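PDB 3LLC: putative hydrolase from Agrobacterium vitis, which probably hydrolyses fatty acyl thioesters on proteins and acyl-glucuronide esters as an alpha/beta hydrolase of the ABHD10 type. Local coordinates for residues Ile14-Gly19 / Leu93-Ala98; Asp35-Cys40 / Leu65-Ile70; Ile143-Asp148 / Val209-Gly214. One frame throughout, in Å; residues are numbered along the deposited sequence. Where two conformers were deposited one is given.

Interaction 1: residues Ile14-Gly19 / Leu93-Ala98; sequences ITVGQG and LEEALA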
loop_
_atom_site.group_PDB
_atom_site.type_symbol
_atom_site.label_atom_id
_atom_site.label_comp_id
_atom_site.label_asym_id
_atom_site.label_seq_id
_atom_site.Cartn_x
_atom_site.Cartn_y
_atom_site.Cartn_z
ATOM N N ILE A 14 -6.943 -14.023 -9.791
ATOM C CA ILE A 14 -7.835 -13.022 -10.387
ATOM C C ILE A 14 -7.217 -12.416 -11.644
ATOM O O ILE A 14 -6.098 -11.886 -11.600
ATOM C CB ILE A 14 -8.149 -11.898 -9.362
ATOM C CG1 ILE A 14 -8.892 -12.466 -8.139
ATOM C CG2 ILE A 14 -8.930 -10.724 -10.035
ATOM C CD1 ILE A 14 -8.125 -12.394 -6.832
ATOM N N THR A 15 -7.951 -12.436 -12.752
ATOM C CA THR A 15 -7.475 -11.826 -13.992
ATOM C C THR A 15 -7.740 -10.313 -13.972
ATOM O O THR A 15 -8.849 -9.880 -13.678
ATOM C CB THR A 15 -8.135 -12.451 -15.209
ATOM O OG1 THR A 15 -7.928 -13.872 -15.186
ATOM C CG2 THR A 15 -7.557 -11.894 -16.514
ATOM N N VAL A 16 -6.704 -9.528 -14.265
ATOM C CA VAL A 16 -6.774 -8.062 -14.273
ATOM C C VAL A 16 -6.292 -7.574 -15.630
ATOM O O VAL A 16 -5.267 -8.030 -16.130
ATOM C CB VAL A 16 -5.926 -7.447 -13.141
ATOM C CG1 VAL A 16 -6.061 -5.890 -13.121
ATOM C CG2 VAL A 16 -6.280 -8.055 -11.759
ATOM N N GLY A 17 -7.061 -6.692 -16.276
ATOM C CA GLY A 17 -6.670 -6.133 -17.574
ATOM C C GLY A 17 -7.139 -6.934 -18.782
ATOM O O GLY A 17 -7.678 -8.048 -18.646
ATOM N N GLN A 18 -6.897 -6.374 -19.965
ATOM C CA GLN A 18 -7.336 -6.963 -21.261
ATOM C C GLN A 18 -6.167 -7.163 -22.222
ATOM O O GLN A 18 -5.179 -6.418 -22.180
ATOM C CB GLN A 18 -8.339 -6.036 -21.977
ATOM C CG GLN A 18 -9.543 -5.587 -21.155
ATOM C CD GLN A 18 -10.629 -6.643 -21.078
ATOM O OE1 GLN A 18 -11.248 -6.992 -22.089
ATOM N NE2 GLN A 18 -10.875 -7.152 -19.872
ATOM N N GLY A 19 -6.303 -8.137 -23.112
ATOM C CA GLY A 19 -5.337 -8.357 -24.188
ATOM C C GLY A 19 -3.930 -8.579 -23.676
ATOM O O GLY A 19 -3.721 -9.347 -22.732
ATOM N N LEU A 93 -2.526 -0.111 -8.633
ATOM C CA LEU A 93 -3.817 0.348 -8.136
ATOM C C LEU A 93 -4.962 -0.413 -8.809
ATOM O O LEU A 93 -5.916 -0.820 -8.128
ATOM C CB LEU A 93 -3.976 1.860 -8.383
ATOM C CG LEU A 93 -5.378 2.458 -8.142
ATOM C CD1 LEU A 93 -5.795 2.328 -6.631
ATOM C CD2 LEU A 93 -5.381 3.978 -8.577
ATOM N N GLU A 94 -4.894 -0.575 -10.130
ATOM C CA GLU A 94 -5.902 -1.303 -10.870
ATOM C C GLU A 94 -6.079 -2.725 -10.308
ATOM O O GLU A 94 -7.200 -3.257 -10.214
ATOM C CB GLU A 94 -5.521 -1.374 -12.351
ATOM C CG GLU A 94 -6.560 -2.049 -13.226
ATOM C CD GLU A 94 -6.160 -2.177 -14.703
ATOM O OE1 GLU A 94 -4.957 -2.029 -15.059
ATOM O OE2 GLU A 94 -7.069 -2.456 -15.516
ATOM N N GLU A 95 -4.963 -3.336 -9.934
ATOM C CA GLU A 95 -4.988 -4.686 -9.347
ATOM C C GLU A 95 -5.665 -4.695 -7.942
ATOM O O GLU A 95 -6.499 -5.561 -7.645
ATOM C CB GLU A 95 -3.545 -5.230 -9.287
ATOM C CG GLU A 95 -2.957 -5.513 -10.683
ATOM C CD GLU A 95 -1.407 -5.508 -10.738
ATOM O OE1 GLU A 95 -0.804 -5.651 -9.654
ATOM O OE2 GLU A 95 -0.852 -5.401 -11.869
ATOM N N ALA A 96 -5.303 -3.744 -7.092
ATOM C CA ALA A 96 -5.895 -3.615 -5.780
ATOM C C ALA A 96 -7.419 -3.469 -5.901
ATOM O O ALA A 96 -8.163 -4.169 -5.204
ATOM C CB ALA A 96 -5.262 -2.431 -4.967
ATOM N N LEU A 97 -7.878 -2.600 -6.800
ATOM C CA LEU A 97 -9.316 -2.394 -6.986
ATOM C C LEU A 97 -9.994 -3.670 -7.527
ATOM O O LEU A 97 -11.117 -4.019 -7.111
ATOM C CB LEU A 97 -9.554 -1.177 -7.895
ATOM C CG LEU A 97 -10.986 -0.713 -8.172
ATOM C CD1 LEU A 97 -11.739 -0.523 -6.859
ATOM C CD2 LEU A 97 -11.000 0.585 -9.007
ATOM N N ALA A 98 -9.342 -4.369 -8.470
ATOM C CA ALA A 98 -9.887 -5.613 -9.006
ATOM C C ALA A 98 -10.033 -6.710 -7.932
ATOM O O ALA A 98 -10.982 -7.501 -7.946
ATOM C CB ALA A 98 -9.047 -6.134 -10.204
#

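Interaction 2: residues Asp35-Cys40 / Leu65-Ile70; sequences DERPTC and LGVGAI. With EDO (1,2-ethanediol), chain F.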
loop_
_atom_site.group_PDB
_atom_site.type_symbol
_atom_site.label_atom_id
_atom_site.label_comp_id
_atom_site.label_asym_id
_atom_site.label_seq_id
_atom_site.Cartn_x
_atom_site.Cartn_y
_atom_site.Cartn_z
ATOM N N ASP A 35 -20.769 -12.129 7.964
ATOM C CA ASP A 35 -20.613 -11.234 6.780
ATOM C C ASP A 35 -20.614 -9.737 7.108
ATOM O O ASP A 35 -20.050 -8.938 6.353
ATOM C CB ASP A 35 -21.715 -11.497 5.732
ATOM C CG ASP A 35 -21.570 -12.853 5.026
ATOM O OD1 ASP A 35 -20.471 -13.445 5.045
ATOM O OD2 ASP A 35 -22.566 -13.312 4.440
ATOM N N GLU A 36 -21.249 -9.369 8.225
ATOM C CA GLU A 36 -21.353 -7.965 8.657
ATOM C C GLU A 36 -20.026 -7.397 9.172
ATOM O O GLU A 36 -19.836 -6.173 9.228
ATOM C CB GLU A 36 -22.437 -7.809 9.735
ATOM C CG GLU A 36 -22.130 -8.501 11.067
ATOM C CD GLU A 36 -23.313 -8.509 12.006
ATOM O OE1 GLU A 36 -23.910 -7.428 12.221
ATOM O OE2 GLU A 36 -23.640 -9.598 12.531
ATOM N N ARG A 37 -19.096 -8.276 9.548
ATOM C CA ARG A 37 -17.813 -7.841 10.092
ATOM C C ARG A 37 -16.910 -7.312 8.976
ATOM O O ARG A 37 -17.030 -7.729 7.838
ATOM C CB ARG A 37 -17.150 -9.002 10.843
ATOM C CG ARG A 37 -17.973 -9.503 12.028
ATOM C CD ARG A 37 -17.327 -10.686 12.717
ATOM N NE ARG A 37 -18.077 -11.090 13.898
ATOM C CZ ARG A 37 -17.640 -11.979 14.782
ATOM N NH1 ARG A 37 -16.456 -12.545 14.614
ATOM N NH2 ARG A 37 -18.375 -12.291 15.836
ATOM N N PRO A 38 -16.005 -6.367 9.301
ATOM C CA PRO A 38 -15.098 -5.863 8.284
ATOM C C PRO A 38 -14.074 -6.897 7.810
ATOM O O PRO A 38 -13.911 -7.964 8.426
ATOM C CB PRO A 38 -14.387 -4.697 8.975
ATOM C CG PRO A 38 -14.417 -5.039 10.398
ATOM C CD PRO A 38 -15.695 -5.801 10.629
ATOM N N THR A 39 -13.474 -6.573 6.679
ATOM C CA THR A 39 -12.322 -7.276 6.110
ATOM C C THR A 39 -11.101 -6.334 6.047
ATOM O O THR A 39 -11.142 -5.234 5.486
ATOM C CB THR A 39 -12.677 -7.827 4.706
ATOM O OG1 THR A 39 -13.704 -8.823 4.820
ATOM C CG2 THR A 39 -11.405 -8.419 3.951
ATOM N N CYS A 40 -9.997 -6.782 6.632
ATOM C CA CYS A 40 -8.724 -6.076 6.536
ATOM C C CYS A 40 -7.992 -6.447 5.237
ATOM O O CYS A 40 -7.780 -7.643 4.955
ATOM C CB CYS A 40 -7.860 -6.430 7.744
ATOM S SG CYS A 40 -8.528 -6.017 9.385
ATOM N N LEU A 65 -9.873 -12.165 15.833
ATOM C CA LEU A 65 -11.079 -11.368 16.092
ATOM C C LEU A 65 -12.306 -11.836 15.254
ATOM O O LEU A 65 -13.407 -11.292 15.394
ATOM C CB LEU A 65 -10.781 -9.878 15.855
ATOM C CG LEU A 65 -9.724 -9.252 16.784
ATOM C CD1 LEU A 65 -9.479 -7.796 16.405
ATOM C CD2 LEU A 65 -10.144 -9.390 18.253
ATOM N N GLY A 66 -12.114 -12.845 14.403
ATOM C CA GLY A 66 -13.184 -13.372 13.544
ATOM C C GLY A 66 -13.543 -12.436 12.389
ATOM O O GLY A 66 -14.660 -12.450 11.890
ATOM N N VAL A 67 -12.603 -11.611 11.967
ATOM C CA VAL A 67 -12.845 -10.700 10.855
ATOM C C VAL A 67 -12.102 -11.164 9.592
ATOM O O VAL A 67 -11.254 -12.066 9.644
ATOM C CB VAL A 67 -12.564 -9.224 11.215
ATOM C CG1 VAL A 67 -13.259 -8.842 12.532
ATOM C CG2 VAL A 67 -11.070 -8.901 11.240
ATOM N N GLY A 68 -12.453 -10.576 8.461
ATOM C CA GLY A 68 -11.892 -10.980 7.198
ATOM C C GLY A 68 -10.458 -10.490 7.004
ATOM O O GLY A 68 -9.999 -9.492 7.616
ATOM N N ALA A 69 -9.748 -11.180 6.116
ATOM C CA ALA A 69 -8.407 -10.731 5.702
ATOM C C ALA A 69 -8.144 -11.055 4.232
ATOM O O ALA A 69 -8.430 -12.179 3.784
ATOM C CB ALA A 69 -7.346 -11.369 6.587
ATOM N N ILE A 70 -7.641 -10.067 3.483
ATOM C CA ILE A 70 -7.227 -10.242 2.077
ATOM C C ILE A 70 -5.754 -9.822 1.929
ATOM O O ILE A 70 -5.381 -8.727 2.325
ATOM C CB ILE A 70 -8.081 -9.442 1.089
ATOM C CG1 ILE A 70 -9.527 -9.934 1.084
ATOM C CG2 ILE A 70 -7.498 -9.515 -0.345
ATOM C CD1 ILE A 70 -10.504 -9.021 0.362
HETATM C C1 EDO F . -13.262 -11.371 2.560
HETATM O O1 EDO F . -14.287 -10.520 2.027
HETATM C C2 EDO F . -13.340 -12.726 1.883
HETATM O O2 EDO F . -14.684 -13.207 1.832
#

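Interaction 3: residues Ile143-Asp148 / Val209-Gly214; sequences IAPAPD and VHILQG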
loop_
_atom_site.group_PDB
_atom_site.type_symbol
_atom_site.label_atom_id
_atom_site.label_comp_id
_atom_site.label_asym_id
_atom_site.label_seq_id
_atom_site.Cartn_x
_atom_site.Cartn_y
_atom_site.Cartn_z
ATOM N N ILE A 143 1.439 2.623 7.370
ATOM C CA ILE A 143 2.715 2.332 8.031
ATOM C C ILE A 143 3.821 2.897 7.129
ATOM O O ILE A 143 3.977 2.432 6.012
ATOM C CB ILE A 143 2.892 0.813 8.215
ATOM C CG1 ILE A 143 1.713 0.238 9.046
ATOM C CG2 ILE A 143 4.277 0.475 8.858
ATOM C CD1 ILE A 143 1.115 -0.964 8.511
ATOM N N ALA A 144 4.551 3.905 7.611
ATOM C CA ALA A 144 5.583 4.619 6.836
ATOM C C ALA A 144 5.112 4.916 5.416
ATOM O O ALA A 144 5.784 4.607 4.440
ATOM C CB ALA A 144 6.929 3.795 6.828
ATOM N N PRO A 145 3.921 5.542 5.277
ATOM C CA PRO A 145 3.367 5.682 3.942
ATOM C C PRO A 145 4.199 6.570 3.015
ATOM O O PRO A 145 4.783 7.559 3.463
ATOM C CB PRO A 145 1.996 6.327 4.204
ATOM C CG PRO A 145 2.223 7.090 5.472
ATOM C CD PRO A 145 3.080 6.176 6.300
ATOM N N ALA A 146 4.187 6.242 1.716
ATOM C CA ALA A 146 5.047 6.914 0.735
ATOM C C ALA A 146 4.251 7.522 -0.427
ATOM O O ALA A 146 4.590 7.325 -1.612
ATOM C CB ALA A 146 6.137 5.898 0.198
ATOM N N PRO A 147 3.225 8.345 -0.109
ATOM C CA PRO A 147 2.528 9.043 -1.214
ATOM C C PRO A 147 3.478 9.908 -2.022
ATOM O O PRO A 147 4.361 10.549 -1.460
ATOM C CB PRO A 147 1.489 9.932 -0.468
ATOM C CG PRO A 147 2.092 10.147 0.912
ATOM C CD PRO A 147 2.763 8.787 1.210
ATOM N N ASP A 148 3.259 9.965 -3.345
ATOM C CA ASP A 148 3.973 10.859 -4.245
ATOM C C ASP A 148 5.496 10.691 -4.127
ATOM O O ASP A 148 6.232 11.649 -4.328
ATOM C CB ASP A 148 3.600 12.321 -3.990
ATOM C CG ASP A 148 2.064 12.552 -4.014
ATOM O OD1 ASP A 148 1.348 11.621 -4.494
ATOM O OD2 ASP A 148 1.624 13.654 -3.578
ATOM N N VAL A 209 -8.188 7.779 10.063
ATOM C CA VAL A 209 -6.871 7.446 9.528
ATOM C C VAL A 209 -5.884 7.444 10.712
ATOM O O VAL A 209 -5.882 8.391 11.503
ATOM C CB VAL A 209 -6.417 8.471 8.471
ATOM C CG1 VAL A 209 -5.027 8.096 7.899
ATOM C CG2 VAL A 209 -7.414 8.566 7.272
ATOM N N HIS A 210 -5.065 6.388 10.833
ATOM C CA HIS A 210 -3.988 6.325 11.814
ATOM C C HIS A 210 -2.718 6.017 11.052
ATOM O O HIS A 210 -2.618 4.944 10.419
ATOM C CB HIS A 210 -4.244 5.216 12.821
ATOM C CG HIS A 210 -3.349 5.258 14.035
ATOM N ND1 HIS A 210 -3.679 4.628 15.217
ATOM C CD2 HIS A 210 -2.154 5.859 14.254
ATOM C CE1 HIS A 210 -2.715 4.826 16.105
ATOM N NE2 HIS A 210 -1.782 5.579 15.550
ATOM N N ILE A 211 -1.754 6.930 11.141
ATOM C CA ILE A 211 -0.402 6.755 10.532
ATOM C C ILE A 211 0.616 6.389 11.644
ATOM O O ILE A 211 0.609 6.999 12.723
ATOM C CB ILE A 211 0.079 8.047 9.843
ATOM C CG1 ILE A 211 -0.915 8.531 8.765
ATOM C CG2 ILE A 211 1.526 7.871 9.212
ATOM C CD1 ILE A 211 -0.877 10.082 8.515
ATOM N N LEU A 212 1.463 5.380 11.363
ATOM C CA LEU A 212 2.571 4.955 12.240
ATOM C C LEU A 212 3.860 5.217 11.430
ATOM O O LEU A 212 3.969 4.781 10.269
ATOM C CB LEU A 212 2.464 3.476 12.586
ATOM C CG LEU A 212 1.302 3.044 13.510
ATOM C CD1 LEU A 212 0.864 1.603 13.245
ATOM C CD2 LEU A 212 1.719 3.160 14.969
ATOM N N GLN A 213 4.811 5.947 12.032
ATOM C CA GLN A 213 5.997 6.431 11.314
ATOM C C GLN A 213 7.209 6.508 12.252
ATOM O O GLN A 213 7.165 7.087 13.373
ATOM C CB GLN A 213 5.695 7.817 10.712
ATOM C CG GLN A 213 6.879 8.541 10.096
ATOM C CD GLN A 213 7.305 7.953 8.753
ATOM O OE1 GLN A 213 6.480 7.729 7.845
ATOM N NE2 GLN A 213 8.614 7.731 8.611
ATOM N N GLY A 214 8.321 5.934 11.794
ATOM C CA GLY A 214 9.565 6.013 12.539
ATOM C C GLY A 214 10.341 7.292 12.255
ATOM O O GLY A 214 10.333 7.794 11.118
HETATM O O HOH W 1 5.077 8.994 5.829
#

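Interaction 1: residues Ile14-Gly19 / Leu93-Ala98
Val16 carries most of this contact, pressing both of its methyl groups against one side of the helix that passes over the end of its strand. With CG1 anti to the backbone N (chi1 -177°), this methyl meets the aliphatic part of two glutamates, lying 3.9 Å from Glu94 CG and 4.0 Å from Glu95 CG. CG2, beside the backbone N, rests 3.7 Å from Ala98 CB. The Glu94 chain runs antiparallel to the valine side chain, whereas Glu95 crosses it at about a right angle. Ala98 suits its place by offering a small methyl for CG2 to rest on. The nearest CA atoms, those of Val16 and Glu95, are 6.2 Å apart. Ile14, two residues back on the same side of the strand, adds a looser contact in which CG2 stands 4.4 Å from Ala98 O.

Beyond this first shell, Arg23 on the adjoining strand 23-30 forms salt bridges with both glutamates, and Ser75 also bonds to Glu95 OE2. Gly17 follows the strand; at phi 89° and psi 174° a CB would press on the carbonyl O of Val16, which is why glycine suits the place. No hydrogen bond joins the two segments directly: the glutamates lend their methylenes to the valine and their carboxylates to Arg23, so that apolar packing at the sheet edge is bordered by charge pairing.

Interaction 2: residues Asp35-Cys40 / Leu65-Ile70
Arg37 and Gly66 meet where the two segments enter the sheet, and backbone hydrogen bonds continue the pairing from there. Gly68 N donates to Pro38 O at 3.0 Å, Cys40 N to Gly68 O at 2.9 Å, and Ile70 N to Cys40 O at 2.8 Å. This alternation marks parallel strands, with Thr39 beside Gly68 and Cys40 beside Ala69. Two CA-H...O contacts supplement it, Thr39 CA to Gly68 O and Ala69 CA to Cys40 O.

A side-chain bond holds the approach to the strands. The arginine chain, extended from CG to NE, passes Gly66 O, and NH1 donates to that oxygen at 3.3 Å. Gly66 O lies near the guanidinium plane; NH1 itself stands above the carbonyl plane. Gly66 closes helix 53-65 in a Schellman motif, whose positive phi favours glycine. Farther along, Thr39 OG1 accepts a weak bond from an ethanediol, probably left from crystallisation.

Among the apolar contacts, Thr39 CG2, anti to the backbone N, lies 3.7 Å from both CG1 and CD1 of Ile70. Gly68 suits its place beside Thr39, since a side chain there would run into OG1. On the other face, Cys40 SG approaches Val67 CG2 at 4.3 Å, and Met58 and Ile262 pack against the cysteine. Strand 39-43, helix 53-65 and strand 68-72 together form a beta-alpha-beta crossover, the unit from which the parallel part of the alpha/beta hydrolase sheet is built.

Interaction 3: residues Ile143-Asp148 / Val209-Gly214
Pro145 lays the CD and CG corner of its ring over the CG2 methyl of Ile211, with CD 3.7 Å away and the two side chains crossing at about a right angle. Leu228 of helix 222-230 touches both. Proline is apt here, having a compact apolar ring and no N-H to satisfy where the chain has left the sheet.

Just before it, Ala144 N gives a nearly straight bond to Leu212 O at 2.9 Å (N-H...O angle 176°), the single direct hydrogen bond between the segments. Ile143 sits beside Leu212 as a parallel bridge pair, their side chains on the same face.

Gln213 reaches across by its tip. The bend at chi2 (74°) turns CD toward the 143-148 segment, and OE1 stands 3.4 Å from Ala144 CA. A water lies 2.8 Å from that OE1 and also 2.8 Å from Pro145 O, joining the segments, while Gln213 NE2 bonds to Gly214 O at 3.0 Å and weakly to Asp217 OD2.

Ala144 touches Asp217 and His247, which with Ser114 have the geometry of a Ser-His-Asp triad. The contact thus borders the probable catalytic site, at the C-terminal strand ends typical of alpha/beta hydrolases.

Overall arrangement
All three contacts reach the same mixed sheet. Interaction 1 is partly buried and joins the outermost strand 9-16 to helix 89-103 mainly by side chains, with no hydrogen bond between the segments. Interactions 2 and 3 are buried: interaction 2 rests on three parallel backbone bonds, while interaction 3 has one bridge pair, one backbone bond and loop contacts. Interaction 2 is nested within the loop closed by interaction 1, and helix 89-103 also packs on Ile70. Interaction 3 follows later; its centre is about 25 Å from that of interaction 1, across the chain's centre. Only interaction 3 neighbours the probable triad, and there a water supplements the backbone bond; charge borders interaction 1 instead.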